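LacI family transcription regulator (Bifidobacterium animalis subsp. lactis, PDB 4O5A) probably acts as a LacI-family transcriptional repressor or activator, with a periplasmic-binding-protein-like core that in such regulators senses a small effector molecule. Local coordinates at residues H185-H191 and T340-A344; D258-L262 and S283-M289; P295-S301 and E333-S339. One frame throughout, in Å; residues are numbered along the deposited sequence. Where two conformers were deposited one is given.

Contact 1. Residues H185-H191 and T340-A344; sequences HLALFGH and TAPAA
A helix ending in a Schellman motif packs against the C-terminal tail of the chain here, on the outer side of the C-terminal subdomain of the periplasmic-binding-protein-like fold. After helix 175-188, Phe-189 is the first residue to leave helical phi/psi, and Gly-190, at phi/psi 79/16, is the C-prime residue: His-191 N bonds Leu-186 O (3.1 Å) and Gly-190 N bonds Ala-187 O (2.8 Å). Segment 340-344 runs past this end in an extended, non-sheet conformation, with CA distances of 7.8 Å for Leu-186/Thr-340, 4.3 Å for Phe-189/Pro-342 and 5.2 Å for His-191/Ala-343. The carbonyl Phe-189 O accepts Ala-343 N at 2.8 Å. Beneath the tail, the Phe-189 ring (chi1 -84°) places one face under Pro-342 N and Ala-341 C. His-185 NE2 (chi1 t) donates to Thr-340 OG1 at 2.8 Å. His-191 (chi1 m) bonds Thr-251 OG1 through ND1, and its NE2 donates to Ala-341 O at 3.0 Å; Ala-343 CB makes a CH-pi contact over its ring face, 3.6 Å from the centroid.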
ATOM      1  N   HIS A 185      16.715  17.185 -14.559  1.00 17.22           N
ATOM      2  CA  HIS A 185      17.049  17.510 -13.168  1.00 18.91           C
ATOM      3  C   HIS A 185      18.477  17.027 -12.879  1.00 18.83           C
ATOM      4  O   HIS A 185      19.278  17.751 -12.282  1.00 21.83           O
ATOM      5  CB  HIS A 185      16.033  16.843 -12.227  1.00 20.63           C
ATOM      6  CG  HIS A 185      16.306  17.031 -10.761  1.00 21.31           C
ATOM      7  ND1 HIS A 185      16.169  18.248 -10.122  1.00 26.13           N
ATOM      8  CD2 HIS A 185      16.644  16.138  -9.801  1.00 23.51           C
ATOM      9  CE1 HIS A 185      16.445  18.099  -8.837  1.00 24.72           C
ATOM     10  NE2 HIS A 185      16.727  16.829  -8.613  1.00 22.78           N
ATOM     11  N   LEU A 186      18.800  15.823 -13.328  1.00 20.47           N
ATOM     12  CA  LEU A 186      20.148  15.293 -13.140  1.00 21.65           C
ATOM     13  C   LEU A 186      21.165  16.061 -13.977  1.00 19.91           C
ATOM     14  O   LEU A 186      22.272  16.333 -13.513  1.00 22.42           O
ATOM     15  CB  LEU A 186      20.202  13.784 -13.429  1.00 20.54           C
ATOM     16  CG  LEU A 186      19.314  12.927 -12.507  1.00 19.70           C
ATOM     17  CD1 LEU A 186      19.389  11.482 -12.939  1.00 19.71           C
ATOM     18  CD2 LEU A 186      19.757  13.062 -11.053  1.00 18.95           C
ATOM     19  N   ALA A 187      20.784  16.446 -15.196  1.00 21.67           N
ATOM     20  CA  ALA A 187      21.689  17.195 -16.069  1.00 23.29           C
ATOM     21  C   ALA A 187      22.022  18.556 -15.468  1.00 28.15           C
ATOM     22  O   ALA A 187      23.181  19.001 -15.513  1.00 26.71           O
ATOM     23  CB  ALA A 187      21.075  17.372 -17.450  1.00 22.85           C
ATOM     24  N   LEU A 188      21.015  19.210 -14.894  1.00 23.60           N
ATOM     25  CA  LEU A 188      21.205  20.525 -14.287  1.00 23.02           C
ATOM     26  C   LEU A 188      22.226  20.439 -13.152  1.00 25.20           C
ATOM     27  O   LEU A 188      22.999  21.371 -12.917  1.00 29.18           O
ATOM     28  CB  LEU A 188      19.870  21.020 -13.734  1.00 24.48           C
ATOM     29  CG  LEU A 188      19.956  22.288 -12.877  1.00 32.30           C
ATOM     30  CD1 LEU A 188      20.562  23.421 -13.664  1.00 41.08           C
ATOM     31  CD2 LEU A 188      18.590  22.684 -12.342  1.00 43.64           C
ATOM     32  N   PHE A 189      22.215  19.302 -12.467  1.00 23.47           N
ATOM     33  CA  PHE A 189      23.127  19.034 -11.362  1.00 25.81           C
ATOM     34  C   PHE A 189      24.463  18.470 -11.839  1.00 32.08           C
ATOM     35  O   PHE A 189      25.274  18.035 -11.025  1.00 32.41           O
ATOM     36  CB  PHE A 189      22.485  18.059 -10.378  1.00 21.76           C
ATOM     37  CG  PHE A 189      21.583  18.713  -9.366  1.00 25.70           C
ATOM     38  CD1 PHE A 189      21.744  20.043  -9.019  1.00 36.26           C
ATOM     39  CD2 PHE A 189      20.586  17.980  -8.744  1.00 27.21           C
ATOM     40  CE1 PHE A 189      20.915  20.639  -8.085  1.00 39.88           C
ATOM     41  CE2 PHE A 189      19.754  18.569  -7.805  1.00 27.76           C
ATOM     42  CZ  PHE A 189      19.920  19.897  -7.474  1.00 37.04           C
ATOM     43  N   GLY A 190      24.681  18.469 -13.153  1.00 27.89           N
ATOM     44  CA  GLY A 190      25.969  18.100 -13.718  1.00 33.70           C
ATOM     45  C   GLY A 190      26.284  16.614 -13.823  1.00 30.24           C
ATOM     46  O   GLY A 190      27.443  16.242 -14.015  1.00 28.33           O
ATOM     47  N   HIS A 191      25.268  15.763 -13.709  1.00 22.28           N
ATOM     48  CA  HIS A 191      25.465  14.317 -13.855  1.00 24.55           C
ATOM     49  C   HIS A 191      25.720  13.949 -15.315  1.00 26.39           C
ATOM     50  O   HIS A 191      25.022  14.430 -16.218  1.00 24.59           O
ATOM     51  CB  HIS A 191      24.279  13.546 -13.260  1.00 20.13           C
ATOM     52  CG  HIS A 191      24.179  13.701 -11.776  1.00 20.08           C
ATOM     53  ND1 HIS A 191      24.873  12.891 -10.900  1.00 20.87           N
ATOM     54  CD2 HIS A 191      23.553  14.631 -11.018  1.00 21.64           C
ATOM     55  CE1 HIS A 191      24.636  13.286  -9.661  1.00 21.84           C
ATOM     56  NE2 HIS A 191      23.840  14.342  -9.705  1.00 22.38           N
ATOM     57  N   THR A 340      19.012  14.311  -4.136  1.00 16.98           N
ATOM     58  CA  THR A 340      19.659  14.724  -5.388  1.00 18.11           C
ATOM     59  C   THR A 340      20.426  16.002  -5.144  1.00 22.76           C
ATOM     60  O   THR A 340      19.936  16.890  -4.442  1.00 26.92           O
ATOM     61  CB  THR A 340      18.670  14.907  -6.575  1.00 25.42           C
ATOM     62  OG1 THR A 340      17.563  15.708  -6.158  1.00 25.70           O
ATOM     63  CG2 THR A 340      18.133  13.554  -7.039  1.00 24.00           C
ATOM     64  N   ALA A 341      21.627  16.078  -5.712  1.00 20.29           N
ATOM     65  CA  ALA A 341      22.514  17.225  -5.519  1.00 23.34           C
ATOM     66  C   ALA A 341      23.549  17.241  -6.637  1.00 22.88           C
ATOM     67  O   ALA A 341      23.580  16.320  -7.449  1.00 22.03           O
ATOM     68  CB  ALA A 341      23.181  17.120  -4.142  1.00 25.18           C
ATOM     69  N   PRO A 342      24.397  18.289  -6.713  1.00 26.67           N
ATOM     70  CA  PRO A 342      25.380  18.267  -7.805  1.00 25.67           C
ATOM     71  C   PRO A 342      26.266  17.025  -7.841  1.00 29.07           C
ATOM     72  O   PRO A 342      26.554  16.423  -6.795  1.00 29.81           O
ATOM     73  CB  PRO A 342      26.225  19.511  -7.525  1.00 28.33           C
ATOM     74  CG  PRO A 342      25.226  20.482  -6.951  1.00 29.50           C
ATOM     75  CD  PRO A 342      24.366  19.606  -6.043  1.00 33.54           C
ATOM     76  N   ALA A 343      26.686  16.649  -9.048  1.00 29.44           N
ATOM     77  CA  ALA A 343      27.470  15.437  -9.239  1.00 30.67           C
ATOM     78  C   ALA A 343      28.853  15.561  -8.612  1.00 42.44           C
ATOM     79  O   ALA A 343      29.486  16.617  -8.684  1.00 36.77           O
ATOM     80  CB  ALA A 343      27.576  15.102 -10.715  1.00 26.96           C
ATOM     81  N   ALA A 344      29.310  14.475  -7.991  1.00 46.52           N
ATOM     82  CA  ALA A 344      30.648  14.413  -7.405  1.00 52.94           C
ATOM     83  C   ALA A 344      31.735  14.692  -8.440  1.00 54.01           C
ATOM     84  O   ALA A 344      31.605  14.313  -9.603  1.00 53.87           O
ATOM     85  CB  ALA A 344      30.876  13.053  -6.750  1.00 52.15           C
TER

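Contact 2. Residues D258-L262 and S283-M289; sequences DVMAL and SWGDSFM
Helix 258-271 connects the parallel strands 252-255 and 280-284 in a beta-alpha-beta unit. Its first turn, closed by Leu-262 N to Asp-258 O at 3.0 Å, lies against the end of strand 280-284 and the loop after it; the closest CA pair is Asp-258/Ser-283, 5.3 Å apart. Asp-258 takes chi1 p with chi2 near 4°. This sends Asp-258 OD2 to Ser-287 OG, which donates to it at 2.6 Å, while Asp-258 OD1 receives a weak bond from Val-259 N at 2.7 Å. Ser-287, also chi1 p, is the N-cap of helix 288-292: its OG accepts Met-289 N at 3.2 Å, so one hydroxyl links two helix starts. Ser-283, chi1 t, turns OG onto Gly-285 O at 2.7 Å, and its CB meets Ala-261 CB at 3.9 Å. Gly-285 has phi/psi 114/138, where a CB would collide with the preceding carbonyl. Met-289 (selenomethionine) fills the space between the helices with rotamer t, t, m: CE reaches Val-259 CG1 at 3.6 Å and Asp-258 OD2 at 3.4 Å, and CG lies 3.9 Å from Leu-262 CD2 (Leu-262 chi1 t, chi2 p). Met-289 of the second subunit packs on this residue. Asp-286 O bonds Arg-90 of the N-terminal subdomain, and a glycerol, probably from the crystallisation liquor, lies about 4 Å from the Ser-287 side chain. The contact forms part of the interface with the second subunit, at the C-terminal ends of the parallel strands of the Rossmann-like C-terminal subdomain, the side that probably faces the effector cleft, as in LacI-family regulators.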
ATOM      1  N   ASP A 258       9.616   3.034  -5.115  1.00 18.10           N
ATOM      2  CA  ASP A 258      10.118   3.598  -3.868  1.00 18.96           C
ATOM      3  C   ASP A 258      10.927   2.624  -3.009  1.00 19.37           C
ATOM      4  O   ASP A 258      11.963   3.001  -2.465  1.00 18.57           O
ATOM      5  CB  ASP A 258       8.968   4.220  -3.048  1.00 19.72           C
ATOM      6  CG  ASP A 258       7.797   3.265  -2.804  1.00 28.88           C
ATOM      7  OD1 ASP A 258       7.833   2.067  -3.179  1.00 26.51           O
ATOM      8  OD2 ASP A 258       6.806   3.738  -2.207  1.00 30.42           O
ATOM      9  N   VAL A 259      10.466   1.381  -2.883  1.00 16.60           N
ATOM     10  CA  VAL A 259      11.139   0.395  -2.032  0.58 17.86           C
ATOM     11  C   VAL A 259      12.552   0.103  -2.524  1.00 17.11           C
ATOM     12  O   VAL A 259      13.484  -0.076  -1.734  1.00 17.40           O
ATOM     13  CB  VAL A 259      10.334  -0.924  -1.920  0.58 20.11           C
ATOM     14  CG1 VAL A 259       9.062  -0.704  -1.152  0.58 21.52           C
ATOM     15  CG2 VAL A 259      10.023  -1.473  -3.283  0.58 27.66           C
HETATM   16  N   MSE A 260      12.731   0.061  -3.842  1.00 16.55           N
HETATM   17  CA  MSE A 260      14.085  -0.181  -4.353  1.00 16.28           C
HETATM   18  C   MSE A 260      15.000   1.038  -4.187  1.00 16.06           C
HETATM   19  O   MSE A 260      16.204   0.880  -3.963  1.00 17.40           O
HETATM   20  CB  MSE A 260      14.072  -0.667  -5.810  1.00 14.24           C
HETATM   21  CG  MSE A 260      13.373  -2.014  -5.959  1.00 17.02           C
HETATM   22 SE   MSE A 260      13.776  -2.886  -7.650  0.59 18.48          SE
HETATM   23  CE  MSE A 260      13.022  -1.584  -8.850  1.00 20.12           C
ATOM     24  N   ALA A 261      14.439   2.244  -4.304  1.00 15.38           N
ATOM     25  CA  ALA A 261      15.216   3.460  -4.064  1.00 15.05           C
ATOM     26  C   ALA A 261      15.714   3.481  -2.620  1.00 15.25           C
ATOM     27  O   ALA A 261      16.883   3.780  -2.351  1.00 16.52           O
ATOM     28  CB  ALA A 261      14.403   4.736  -4.396  1.00 15.87           C
ATOM     29  N   LEU A 262      14.833   3.124  -1.694  1.00 15.53           N
ATOM     30  CA  LEU A 262      15.237   3.032  -0.292  1.00 13.30           C
ATOM     31  C   LEU A 262      16.297   1.945  -0.080  1.00 15.61           C
ATOM     32  O   LEU A 262      17.302   2.171   0.597  1.00 15.23           O
ATOM     33  CB  LEU A 262      14.015   2.773   0.604  1.00 16.22           C
ATOM     34  CG  LEU A 262      14.351   2.610   2.087  1.00 16.27           C
ATOM     35  CD1 LEU A 262      14.917   3.918   2.615  1.00 15.66           C
ATOM     36  CD2 LEU A 262      13.087   2.251   2.844  1.00 16.22           C
ATOM     37  N   SER A 283      13.369   8.299  -6.963  1.00 14.57           N
ATOM     38  CA  SER A 283      12.339   7.269  -7.005  1.00 16.78           C
ATOM     39  C   SER A 283      11.302   7.645  -8.044  1.00 17.55           C
ATOM     40  O   SER A 283      10.797   8.762  -8.013  1.00 16.50           O
ATOM     41  CB  SER A 283      11.615   7.190  -5.662  1.00 17.63           C
ATOM     42  OG  SER A 283      10.533   6.271  -5.725  1.00 21.33           O
ATOM     43  N   TRP A 284      10.971   6.713  -8.934  1.00 15.13           N
ATOM     44  CA  TRP A 284       9.874   6.905  -9.883  1.00 16.98           C
ATOM     45  C   TRP A 284       8.641   6.414  -9.147  1.00 21.79           C
ATOM     46  O   TRP A 284       8.419   5.208  -9.029  1.00 29.16           O
ATOM     47  CB  TRP A 284      10.093   6.050 -11.137  1.00 22.94           C
ATOM     48  CG  TRP A 284       9.379   6.545 -12.364  1.00 20.96           C
ATOM     49  CD1 TRP A 284       8.197   7.197 -12.412  1.00 23.01           C
ATOM     50  CD2 TRP A 284       9.837   6.422 -13.722  1.00 21.23           C
ATOM     51  NE1 TRP A 284       7.873   7.494 -13.728  1.00 23.70           N
ATOM     52  CE2 TRP A 284       8.862   7.036 -14.535  1.00 23.16           C
ATOM     53  CE3 TRP A 284      10.970   5.868 -14.313  1.00 28.12           C
ATOM     54  CZ2 TRP A 284       8.999   7.096 -15.930  1.00 26.03           C
ATOM     55  CZ3 TRP A 284      11.097   5.930 -15.701  1.00 26.18           C
ATOM     56  CH2 TRP A 284      10.118   6.542 -16.486  1.00 26.18           C
ATOM     57  N   GLY A 285       7.841   7.343  -8.640  1.00 24.52           N
ATOM     58  CA  GLY A 285       6.725   6.989  -7.776  1.00 24.08           C
ATOM     59  C   GLY A 285       7.012   7.538  -6.393  1.00 22.20           C
ATOM     60  O   GLY A 285       8.149   7.478  -5.927  1.00 24.18           O
ATOM     61  N   ASP A 286       6.004   8.099  -5.738  1.00 18.51           N
ATOM     62  CA  ASP A 286       6.255   8.714  -4.437  1.00 21.48           C
ATOM     63  C   ASP A 286       5.377   8.102  -3.358  1.00 23.28           C
ATOM     64  O   ASP A 286       4.317   7.554  -3.638  1.00 25.70           O
ATOM     65  CB  ASP A 286       6.039  10.231  -4.517  1.00 22.01           C
ATOM     66  CG  ASP A 286       6.651  10.974  -3.336  1.00 27.93           C
ATOM     67  OD1 ASP A 286       7.611  10.451  -2.723  1.00 21.54           O
ATOM     68  OD2 ASP A 286       6.178  12.084  -3.025  1.00 30.71           O
ATOM     69  N   SER A 287       5.836   8.176  -2.115  1.00 19.95           N
ATOM     70  CA  SER A 287       5.048   7.707  -0.993  1.00 19.01           C
ATOM     71  C   SER A 287       5.690   8.263   0.256  1.00 22.95           C
ATOM     72  O   SER A 287       6.746   8.873   0.172  1.00 21.03           O
ATOM     73  CB  SER A 287       5.022   6.178  -0.918  1.00 30.76           C
ATOM     74  OG  SER A 287       6.271   5.676  -0.495  1.00 31.60           O
ATOM     75  N   PHE A 288       5.044   8.044   1.393  1.00 21.05           N
ATOM     76  CA  PHE A 288       5.561   8.473   2.691  1.00 20.82           C
ATOM     77  C   PHE A 288       6.945   7.899   2.971  1.00 20.75           C
ATOM     78  O   PHE A 288       7.723   8.475   3.736  1.00 18.85           O
ATOM     79  CB  PHE A 288       4.609   8.047   3.800  1.00 22.11           C
ATOM     80  CG  PHE A 288       3.506   9.027   4.075  1.00 24.42           C
ATOM     81  CD1 PHE A 288       3.655  10.376   3.774  1.00 34.20           C
ATOM     82  CD2 PHE A 288       2.318   8.599   4.647  1.00 25.87           C
ATOM     83  CE1 PHE A 288       2.636  11.279   4.039  1.00 34.76           C
ATOM     84  CE2 PHE A 288       1.288   9.496   4.912  1.00 30.83           C
ATOM     85  CZ  PHE A 288       1.448  10.838   4.605  1.00 33.50           C
HETATM   86  N   MSE A 289       7.259   6.767   2.346  1.00 17.25           N
HETATM   87  CA  MSE A 289       8.544   6.114   2.533  1.00 20.57           C
HETATM   88  C   MSE A 289       9.692   7.038   2.120  1.00 22.29           C
HETATM   89  O   MSE A 289      10.734   7.094   2.774  1.00 17.27           O
HETATM   90  CB  MSE A 289       8.564   4.851   1.677  1.00 29.73           C
HETATM   91  CG  MSE A 289       9.739   3.953   1.865  1.00 41.06           C
HETATM   92 SE   MSE A 289       9.610   2.539   0.522  0.55 26.89          SE
HETATM   93  CE  MSE A 289       7.727   2.098   0.680  1.00 27.81           C
TER

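Contact 3. Residues P295-S301 and E333-S339; sequences PPITALS and ELIERAS
Leu-300 and Leu-334 face each other as a non-hydrogen-bonded antiparallel pair (CA-CA 4.4 Å), with CD2 of Leu-300 4.2 Å from CD1 of Leu-334. Both have chi1 t, and Thr-298 CG2 adds to the patch at 3.9 Å from Leu-334 CD1. His-185 and Met-182 of helix 175-188 cover this face. On the opposite face, Ser-301 CB meets Ile-335 CD1 at 3.7 Å. At the far end of the segments Pro-295, after a cis peptide, rests its CB on Ala-338 CB at 3.7 Å. Strands 298-301 and 333-335 run antiparallel, 163° between their directions and 4.7 Å between axes. Four bonds join them: Ala-299 N to Ile-335 O (3.1 Å), Ile-335 N to Ala-299 O (2.8 Å), Ser-301 N to Glu-333 O (2.8 Å) and Glu-333 N to Ser-301 O (3.0 Å). Past Ile-335, the CA nearest that of Thr-298 belongs to Arg-337 (4.4 Å), and side chains join the bonding: Arg-337 N donates to Thr-298 OG1 (2.8 Å), and Thr-298 N donates to Ser-339 OG (2.8 Å), which also bonds Ile-281 O. Arg-337 curls back, its NH1 on Ile-297 O at 2.8 Å and its NH2 in a salt bridge with Asp-286. Hydroxyls and a guanidinium thus continue the bonding where regular pairing ends, so residues 337-339, after edge strand 333-335, stay bonded to segment 295-301.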
ATOM      1  N   PRO A 295      18.956  10.222   3.405  1.00 16.13           N
ATOM      2  CA  PRO A 295      18.089  11.403   3.450  1.00 15.87           C
ATOM      3  C   PRO A 295      16.791  11.183   2.674  1.00 15.17           C
ATOM      4  O   PRO A 295      16.661  10.201   1.926  1.00 17.45           O
ATOM      5  CB  PRO A 295      18.942  12.461   2.750  1.00 21.04           C
ATOM      6  CG  PRO A 295      19.704  11.670   1.719  1.00 21.06           C
ATOM      7  CD  PRO A 295      20.062  10.400   2.441  1.00 19.41           C
ATOM      8  N   PRO A 296      15.827  12.085   2.856  1.00 14.80           N
ATOM      9  CA  PRO A 296      14.584  11.968   2.082  1.00 18.17           C
ATOM     10  C   PRO A 296      14.845  11.938   0.569  1.00 17.27           C
ATOM     11  O   PRO A 296      15.738  12.617   0.043  1.00 18.11           O
ATOM     12  CB  PRO A 296      13.807  13.218   2.488  1.00 18.63           C
ATOM     13  CG  PRO A 296      14.296  13.507   3.884  1.00 19.34           C
ATOM     14  CD  PRO A 296      15.774  13.182   3.834  1.00 16.15           C
ATOM     15  N   ILE A 297      14.049  11.129  -0.124  1.00 18.10           N
ATOM     16  CA  ILE A 297      14.331  10.756  -1.504  1.00 14.79           C
ATOM     17  C   ILE A 297      13.482  11.549  -2.510  1.00 16.03           C
ATOM     18  O   ILE A 297      12.243  11.564  -2.440  1.00 17.34           O
ATOM     19  CB  ILE A 297      14.129   9.235  -1.699  1.00 17.60           C
ATOM     20  CG1 ILE A 297      15.097   8.442  -0.789  1.00 16.04           C
ATOM     21  CG2 ILE A 297      14.335   8.837  -3.160  1.00 18.05           C
ATOM     22  CD1 ILE A 297      14.904   6.924  -0.856  1.00 16.32           C
ATOM     23  N   THR A 298      14.179  12.191  -3.446  1.00 14.29           N
ATOM     24  CA  THR A 298      13.569  12.936  -4.548  1.00 14.03           C
ATOM     25  C   THR A 298      12.718  11.977  -5.380  1.00 15.73           C
ATOM     26  O   THR A 298      13.154  10.867  -5.699  1.00 16.06           O
ATOM     27  CB  THR A 298      14.666  13.527  -5.422  1.00 15.42           C
ATOM     28  OG1 THR A 298      15.314  14.581  -4.698  1.00 18.93           O
ATOM     29  CG2 THR A 298      14.090  14.073  -6.720  1.00 18.93           C
ATOM     30  N   ALA A 299      11.494  12.379  -5.726  1.00 17.29           N
ATOM     31  CA  ALA A 299      10.566  11.434  -6.340  1.00 14.32           C
ATOM     32  C   ALA A 299       9.765  12.068  -7.467  1.00 15.92           C
ATOM     33  O   ALA A 299       9.381  13.223  -7.378  1.00 18.71           O
ATOM     34  CB  ALA A 299       9.603  10.911  -5.314  1.00 16.09           C
ATOM     35  N   LEU A 300       9.493  11.269  -8.489  1.00 16.36           N
ATOM     36  CA  LEU A 300       8.565  11.654  -9.547  1.00 18.09           C
ATOM     37  C   LEU A 300       7.211  11.198  -9.034  1.00 17.88           C
ATOM     38  O   LEU A 300       6.966   9.996  -8.876  1.00 21.68           O
ATOM     39  CB  LEU A 300       8.958  10.944 -10.845  1.00 21.40           C
ATOM     40  CG  LEU A 300       8.363  11.434 -12.165  1.00 23.90           C
ATOM     41  CD1 LEU A 300       6.870  11.184 -12.195  1.00 25.85           C
ATOM     42  CD2 LEU A 300       8.680  12.915 -12.386  1.00 22.74           C
ATOM     43  N   SER A 301       6.346  12.156  -8.721  1.00 18.83           N
ATOM     44  CA  SER A 301       5.088  11.855  -8.058  1.00 18.65           C
ATOM     45  C   SER A 301       3.949  11.924  -9.067  1.00 24.52           C
ATOM     46  O   SER A 301       3.780  12.938  -9.726  1.00 24.22           O
ATOM     47  CB  SER A 301       4.838  12.882  -6.950  1.00 25.19           C
ATOM     48  OG  SER A 301       3.558  12.695  -6.358  1.00 26.79           O
ATOM     49  N   GLU A 333       4.603  15.519 -10.905  1.00 23.34           N
ATOM     50  CA  GLU A 333       5.440  16.575 -10.340  1.00 21.70           C
ATOM     51  C   GLU A 333       6.728  15.939  -9.832  1.00 20.73           C
ATOM     52  O   GLU A 333       6.681  14.904  -9.176  1.00 23.80           O
ATOM     53  CB  GLU A 333       4.687  17.242  -9.183  1.00 33.58           C
ATOM     54  CG  GLU A 333       5.459  18.277  -8.363  1.00 39.68           C
ATOM     55  CD  GLU A 333       4.705  18.663  -7.087  1.00 57.03           C
ATOM     56  OE1 GLU A 333       3.604  18.110  -6.854  1.00 60.31           O
ATOM     57  OE2 GLU A 333       5.211  19.504  -6.310  1.00 66.02           O
ATOM     58  N   LEU A 334       7.875  16.540 -10.135  1.00 20.80           N
ATOM     59  CA  LEU A 334       9.110  16.047  -9.526  1.00 22.06           C
ATOM     60  C   LEU A 334       9.250  16.765  -8.197  1.00 22.28           C
ATOM     61  O   LEU A 334       9.412  17.997  -8.163  1.00 25.60           O
ATOM     62  CB  LEU A 334      10.323  16.367 -10.407  1.00 22.07           C
ATOM     63  CG  LEU A 334      11.661  15.858  -9.851  1.00 23.48           C
ATOM     64  CD1 LEU A 334      11.661  14.338  -9.739  1.00 21.97           C
ATOM     65  CD2 LEU A 334      12.807  16.336 -10.727  1.00 34.31           C
ATOM     66  N   ILE A 335       9.145  16.020  -7.106  1.00 21.83           N
ATOM     67  CA  ILE A 335       9.316  16.593  -5.782  1.00 21.51           C
ATOM     68  C   ILE A 335      10.771  16.477  -5.372  1.00 20.79           C
ATOM     69  O   ILE A 335      11.255  15.390  -5.071  1.00 18.02           O
ATOM     70  CB  ILE A 335       8.437  15.879  -4.756  1.00 21.63           C
ATOM     71  CG1 ILE A 335       6.977  15.939  -5.214  1.00 27.84           C
ATOM     72  CG2 ILE A 335       8.616  16.508  -3.378  1.00 24.22           C
ATOM     73  CD1 ILE A 335       6.031  15.173  -4.324  1.00 30.83           C
ATOM     74  N   GLU A 336      11.453  17.615  -5.351  1.00 22.52           N
ATOM     75  CA  GLU A 336      12.882  17.648  -5.047  0.57 23.89           C
ATOM     76  C   GLU A 336      13.130  17.536  -3.555  1.00 22.35           C
ATOM     77  O   GLU A 336      12.619  18.331  -2.757  1.00 22.73           O
ATOM     78  CB  GLU A 336      13.520  18.930  -5.580  0.57 23.82           C
ATOM     79  CG  GLU A 336      13.543  19.026  -7.090  0.57 27.31           C
ATOM     80  CD  GLU A 336      14.074  20.364  -7.577  0.57 31.48           C
ATOM     81  OE1 GLU A 336      15.125  20.820  -7.069  0.57 36.47           O
ATOM     82  OE2 GLU A 336      13.432  20.964  -8.466  0.57 39.14           O
ATOM     83  N   ARG A 337      13.917  16.537  -3.182  1.00 21.15           N
ATOM     84  CA  ARG A 337      14.267  16.315  -1.786  1.00 22.61           C
ATOM     85  C   ARG A 337      15.787  16.242  -1.650  1.00 24.00           C
ATOM     86  O   ARG A 337      16.528  16.577  -2.577  1.00 23.77           O
ATOM     87  CB  ARG A 337      13.565  15.053  -1.236  1.00 18.25           C
ATOM     88  CG  ARG A 337      12.026  15.112  -1.344  1.00 16.36           C
ATOM     89  CD  ARG A 337      11.312  14.153  -0.404  1.00 19.44           C
ATOM     90  NE  ARG A 337       9.845  14.266  -0.505  1.00 20.83           N
ATOM     91  CZ  ARG A 337       9.060  13.454  -1.214  1.00 18.71           C
ATOM     92  NH1 ARG A 337       9.588  12.456  -1.918  1.00 16.84           N
ATOM     93  NH2 ARG A 337       7.737  13.652  -1.228  1.00 17.47           N
ATOM     94  N   ALA A 338      16.249  15.788  -0.499  1.00 18.64           N
ATOM     95  CA  ALA A 338      17.665  15.864  -0.179  1.00 20.61           C
ATOM     96  C   ALA A 338      18.547  14.885  -0.942  1.00 21.45           C
ATOM     97  O   ALA A 338      19.768  15.061  -0.979  1.00 26.23           O
ATOM     98  CB  ALA A 338      17.864  15.700   1.321  1.00 23.61           C
ATOM     99  N   SER A 339      17.953  13.871  -1.566  1.00 16.53           N
ATOM    100  CA  SER A 339      18.753  12.808  -2.192  1.00 15.24           C
ATOM    101  C   SER A 339      19.305  13.131  -3.590  1.00 18.22           C
ATOM    102  O   SER A 339      19.981  12.289  -4.184  1.00 17.81           O
ATOM    103  CB  SER A 339      17.960  11.489  -2.244  1.00 16.37           C
ATOM    104  OG  SER A 339      16.949  11.573  -3.245  1.00 17.14           O
TER

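How the contacts relate
All three contacts belong to the C-terminal subdomain, yet their chemistry follows their place. Contact 2, centred about 12 Å from the centre of the chain, uses a serine-aspartate hydrogen bond, with that serine also capping helix 288-292, and selenomethionine packing near the second subunit. Contact 3, centred about 16 Å out, carries ladder bonds at the antiparallel margin of the mixed sheet. Contact 1, nearest the surface with its centre about 24 Å out, relies on imidazole and carbonyl groups. Contacts 2 and 3 lie on neighbouring strands 280-284 and 298-301, joined by Gly-285 N to Leu-300 O at 2.8 Å and by a salt bridge. Contact 1 extends contact 3 through Thr-340 and His-185, whereas contacts 1 and 2 stay about 7 Å apart at their nearest atoms.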